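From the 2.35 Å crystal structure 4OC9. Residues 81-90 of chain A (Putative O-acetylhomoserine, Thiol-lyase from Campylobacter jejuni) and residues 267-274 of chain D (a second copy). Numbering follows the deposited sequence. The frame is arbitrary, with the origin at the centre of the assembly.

Chain A, residues 81-90: VASGMAACFY
Chain D (267-274) LRDLGASL

What does the end of the chain D helix offer to chain A? Mostly backbone carbonyls. The helix runs through L270(D), and the first two turns of the chain A helix, from G84(A) past Y90(A), lie against it. R268(D) and D269(D) point their CA-to-CB bonds away, yet R268(D) O lies 3.6 Å from M85(A) CG, and D269(D) O lies 3.1 Å from M85(A) CE. M85(A), a selenomethionine, reaches them with chi angles m, m, m (-74°, -50°, -56°).

How does L270(D) meet the helix? Its side chain (chi1 -77°, chi2 40°) leaves sideways and lies over one face of the F89(A) ring: L270(D) CG sits 3.8 Å from the F89(A) centroid, 13° off the normal. F89(A) has chi1 168° and chi2 59°. L270(D) O makes a CA-H...O contact with A86(A) CA at 3.2 Å.

Why is G271(D) the tightest point? Here the chain leaves the helix with phi/psi 60/40, and G271(D) CA is 4.9 Å from A86(A) CA. An ideal CB would point toward chain A and fall 2.2 Å from S83(A) OG, a clash; positive phi also favours glycine. S83(A), chi1 66° and phi/psi -165/168, is the N-cap: its OG accepts from A86(A) N at 3.1 Å and donates to G271(D) O at 2.8 Å. One hydroxyl caps its own helix and ties down the neighbouring chain.

What happens beyond the glycine? A272(D), at -90/62, turns its CB away, its CA 5.8 Å from that of A82(A), so 271-274 runs opposite to 82-86 of chain A. The A82(A) CB points toward chain D, 3.6 Å from G271(D) O and 3.9 Å from S273(D) O. S273(D), at -79/140 with chi1 t, joins through water 1, which donates to A82(A) O at 3.0 Å and weakly to S273(D) O at 3.5 Å.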

ATOM      1  N   VAL A  81     -16.813  -4.753   4.190  1.00  9.42           N
ATOM      2  CA  VAL A  81     -16.529  -4.401   5.549  1.00  9.73           C
ATOM      3  C   VAL A  81     -15.147  -4.927   5.944  1.00 10.11           C
ATOM      4  O   VAL A  81     -14.539  -5.671   5.191  1.00 10.05           O
ATOM      5  CB  VAL A  81     -17.645  -4.873   6.482  1.00  9.29           C
ATOM      6  CG1 VAL A  81     -18.897  -4.130   6.146  1.00  9.58           C
ATOM      7  CG2 VAL A  81     -17.888  -6.351   6.351  1.00  9.67           C
ATOM      8  N   ALA A  82     -14.697  -4.594   7.154  1.00 10.71           N
ATOM      9  CA  ALA A  82     -13.358  -4.988   7.624  1.00 11.63           C
ATOM     10  C   ALA A  82     -13.000  -6.458   7.652  1.00 12.53           C
ATOM     11  O   ALA A  82     -11.823  -6.796   7.596  1.00 12.91           O
ATOM     12  CB  ALA A  82     -13.066  -4.385   8.983  1.00 11.90           C
ATOM     13  N   SER A  83     -13.984  -7.335   7.800  1.00 12.83           N
ATOM     14  CA  SER A  83     -13.694  -8.747   7.841  1.00 11.37           C
ATOM     15  C   SER A  83     -14.946  -9.544   7.654  1.00 11.15           C
ATOM     16  O   SER A  83     -16.052  -9.014   7.734  1.00 10.29           O
ATOM     17  CB  SER A  83     -13.115  -9.124   9.199  1.00 11.49           C
ATOM     18  OG  SER A  83     -14.080  -8.955  10.241  1.00 12.15           O
ATOM     19  N   GLY A  84     -14.755 -10.841   7.424  1.00 11.54           N
ATOM     20  CA  GLY A  84     -15.852 -11.789   7.243  1.00 11.99           C
ATOM     21  C   GLY A  84     -16.719 -11.840   8.511  1.00 12.79           C
ATOM     22  O   GLY A  84     -17.939 -11.899   8.437  1.00 12.52           O
HETATM   23  N   MSE A  85     -16.084 -11.774   9.674  1.00 13.49           N
HETATM   24  CA  MSE A  85     -16.825 -11.815  10.946  1.00 13.48           C
HETATM   25  C   MSE A  85     -17.668 -10.594  11.020  1.00 12.48           C
HETATM   26  O   MSE A  85     -18.841 -10.662  11.357  1.00 10.09           O
HETATM   27  CB  MSE A  85     -15.896 -11.814  12.137  1.00 16.67           C
HETATM   28  CG  MSE A  85     -15.179 -13.118  12.397  1.00 20.66           C
HETATM   29 SE   MSE A  85     -16.421 -14.636  12.402  1.00 34.29          SE
HETATM   30  CE  MSE A  85     -17.654 -13.990  13.791  1.00 30.43           C
ATOM     31  N   ALA A  86     -17.081  -9.441  10.686  1.00 10.86           N
ATOM     32  CA  ALA A  86     -17.839  -8.200  10.727  1.00 10.50           C
ATOM     33  C   ALA A  86     -19.036  -8.306   9.808  1.00 11.37           C
ATOM     34  O   ALA A  86     -20.103  -7.803  10.138  1.00 10.91           O
ATOM     35  CB  ALA A  86     -16.983  -7.015  10.341  1.00 10.65           C
ATOM     36  N   ALA A  87     -18.856  -8.962   8.663  1.00 12.08           N
ATOM     37  CA  ALA A  87     -19.939  -9.151   7.703  1.00 13.38           C
ATOM     38  C   ALA A  87     -21.063 -10.021   8.325  1.00 14.18           C
ATOM     39  O   ALA A  87     -22.253  -9.706   8.174  1.00 13.01           O
ATOM     40  CB  ALA A  87     -19.430  -9.779   6.414  1.00 12.85           C
ATOM     41  N   CYS A  88     -20.684 -11.105   9.001  1.00 14.50           N
ATOM     42  CA  CYS A  88     -21.680 -11.974   9.643  1.00 16.90           C
ATOM     43  C   CYS A  88     -22.405 -11.179  10.741  1.00 16.94           C
ATOM     44  O   CYS A  88     -23.628 -11.183  10.815  1.00 18.30           O
ATOM     45  CB  CYS A  88     -21.037 -13.250  10.193  1.00 17.22           C
ATOM     46  SG  CYS A  88     -20.347 -14.373   8.939  1.00 19.40           S
ATOM     47  N   PHE A  89     -21.635 -10.487  11.574  1.00 16.00           N
ATOM     48  CA  PHE A  89     -22.168  -9.665  12.657  1.00 16.69           C
ATOM     49  C   PHE A  89     -23.167  -8.605  12.135  1.00 16.15           C
ATOM     50  O   PHE A  89     -24.313  -8.533  12.593  1.00 15.69           O
ATOM     51  CB  PHE A  89     -21.008  -9.098  13.482  1.00 16.57           C
ATOM     52  CG  PHE A  89     -21.396  -8.011  14.439  1.00 18.24           C
ATOM     53  CD1 PHE A  89     -22.326  -8.240  15.435  1.00 19.13           C
ATOM     54  CD2 PHE A  89     -20.712  -6.795  14.434  1.00 17.70           C
ATOM     55  CE1 PHE A  89     -22.658  -7.233  16.337  1.00 18.13           C
ATOM     56  CE2 PHE A  89     -21.025  -5.802  15.330  1.00 16.78           C
ATOM     57  CZ  PHE A  89     -22.004  -6.020  16.287  1.00 18.28           C
ATOM     58  N   TYR A  90     -22.727  -7.805  11.184  1.00 13.64           N
ATOM     59  CA  TYR A  90     -23.557  -6.775  10.556  1.00 14.16           C
ATOM     60  C   TYR A  90     -24.812  -7.316   9.927  1.00 14.08           C
ATOM     61  O   TYR A  90     -25.862  -6.686  10.011  1.00 15.29           O
ATOM     62  CB  TYR A  90     -22.716  -5.995   9.536  1.00 14.10           C
ATOM     63  CG  TYR A  90     -21.901  -4.867  10.135  1.00 14.89           C
ATOM     64  CD1 TYR A  90     -21.357  -4.962  11.429  1.00 15.52           C
ATOM     65  CD2 TYR A  90     -21.497  -3.773   9.347  1.00 14.76           C
ATOM     66  CE1 TYR A  90     -20.592  -3.927  11.977  1.00 15.05           C
ATOM     67  CE2 TYR A  90     -20.703  -2.747   9.884  1.00 13.89           C
ATOM     68  CZ  TYR A  90     -20.243  -2.841  11.187  1.00 14.44           C
ATOM     69  OH  TYR A  90     -19.481  -1.861  11.734  1.00 16.10           O
TER
ATOM     70  N   LEU D 267     -12.505  -8.289  18.912  1.00 12.77           N
ATOM     71  CA  LEU D 267     -11.851  -8.358  17.613  1.00 13.19           C
ATOM     72  C   LEU D 267     -12.133  -9.723  16.997  1.00 14.34           C
ATOM     73  O   LEU D 267     -12.533  -9.809  15.851  1.00 12.05           O
ATOM     74  CB  LEU D 267     -10.330  -8.137  17.669  1.00 12.51           C
ATOM     75  CG  LEU D 267      -9.844  -6.708  17.755  1.00 11.63           C
ATOM     76  CD1 LEU D 267      -8.356  -6.613  18.048  1.00 12.07           C
ATOM     77  CD2 LEU D 267     -10.183  -6.015  16.436  1.00 11.26           C
ATOM     78  N   ARG D 268     -11.959 -10.770  17.784  1.00 16.17           N
ATOM     79  CA  ARG D 268     -12.172 -12.099  17.267  1.00 18.81           C
ATOM     80  C   ARG D 268     -13.545 -12.369  16.727  1.00 18.51           C
ATOM     81  O   ARG D 268     -13.684 -12.964  15.672  1.00 17.84           O
ATOM     82  CB  ARG D 268     -11.850 -13.140  18.325  1.00 24.70           C
ATOM     83  CG  ARG D 268     -11.899 -14.551  17.779  1.00 29.74           C
ATOM     84  CD  ARG D 268     -11.367 -15.564  18.777  1.00 40.20           C
ATOM     85  NE  ARG D 268     -11.158 -16.882  18.144  1.00 48.37           N
ATOM     86  CZ  ARG D 268     -10.646 -17.960  18.749  1.00 49.92           C
ATOM     87  NH1 ARG D 268     -10.281 -17.928  20.027  1.00 54.42           N
ATOM     88  NH2 ARG D 268     -10.497 -19.084  18.066  1.00 50.29           N
ATOM     89  N   ASP D 269     -14.570 -11.908  17.426  1.00 18.91           N
ATOM     90  CA  ASP D 269     -15.946 -12.173  16.982  1.00 19.61           C
ATOM     91  C   ASP D 269     -16.643 -11.054  16.188  1.00 16.18           C
ATOM     92  O   ASP D 269     -17.503 -11.341  15.381  1.00 13.00           O
ATOM     93  CB  ASP D 269     -16.803 -12.565  18.207  1.00 22.37           C
ATOM     94  CG  ASP D 269     -16.232 -13.777  18.991  1.00 23.82           C
ATOM     95  OD1 ASP D 269     -15.305 -14.461  18.508  1.00 27.13           O
ATOM     96  OD2 ASP D 269     -16.727 -14.036  20.119  1.00 28.36           O
ATOM     97  N   LEU D 270     -16.347  -9.794  16.486  1.00 14.73           N
ATOM     98  CA  LEU D 270     -16.985  -8.661  15.770  1.00 15.11           C
ATOM     99  C   LEU D 270     -16.136  -8.197  14.591  1.00 14.82           C
ATOM    100  O   LEU D 270     -16.658  -7.627  13.624  1.00 14.80           O
ATOM    101  CB  LEU D 270     -17.375  -7.524  16.702  1.00 15.80           C
ATOM    102  CG  LEU D 270     -18.633  -7.629  17.600  1.00 17.89           C
ATOM    103  CD1 LEU D 270     -18.774  -9.008  18.179  1.00 17.73           C
ATOM    104  CD2 LEU D 270     -18.829  -6.583  18.718  1.00 18.53           C
ATOM    105  N   GLY D 271     -14.829  -8.429  14.686  1.00 13.11           N
ATOM    106  CA  GLY D 271     -13.907  -8.128  13.602  1.00 11.90           C
ATOM    107  C   GLY D 271     -13.648  -6.782  12.991  1.00 10.72           C
ATOM    108  O   GLY D 271     -13.512  -6.695  11.766  1.00  9.79           O
ATOM    109  N   ALA D 272     -13.584  -5.753  13.816  1.00 11.33           N
ATOM    110  CA  ALA D 272     -13.317  -4.396  13.350  1.00 12.23           C
ATOM    111  C   ALA D 272     -11.797  -4.214  13.391  1.00 12.49           C
ATOM    112  O   ALA D 272     -11.246  -3.364  14.069  1.00 13.02           O
ATOM    113  CB  ALA D 272     -14.006  -3.382  14.216  1.00 13.09           C
ATOM    114  N   SER D 273     -11.148  -5.038  12.610  1.00 13.08           N
ATOM    115  CA  SER D 273      -9.715  -5.085  12.518  1.00 15.63           C
ATOM    116  C   SER D 273      -9.082  -3.999  11.650  1.00 12.93           C
ATOM    117  O   SER D 273      -9.594  -3.568  10.607  1.00 12.49           O
ATOM    118  CB  SER D 273      -9.353  -6.544  12.183  1.00 19.34           C
ATOM    119  OG  SER D 273      -7.975  -6.843  12.086  1.00 27.88           O
ATOM    120  N   LEU D 274      -7.969  -3.506  12.143  1.00 12.32           N
ATOM    121  CA  LEU D 274      -7.248  -2.471  11.441  1.00 11.94           C
ATOM    122  C   LEU D 274      -6.322  -3.107  10.398  1.00 11.15           C
ATOM    123  O   LEU D 274      -5.420  -3.871  10.745  1.00 11.59           O
ATOM    124  CB  LEU D 274      -6.413  -1.625  12.417  1.00 12.49           C
ATOM    125  CG  LEU D 274      -5.636  -0.456  11.771  1.00 13.00           C
ATOM    126  CD1 LEU D 274      -6.582   0.555  11.130  1.00 13.55           C
ATOM    127  CD2 LEU D 274      -4.761   0.265  12.785  1.00 13.49           C
TER
HETATM  128  O   HOH W   1      -9.083  -5.652   7.882  1.00 37.70           O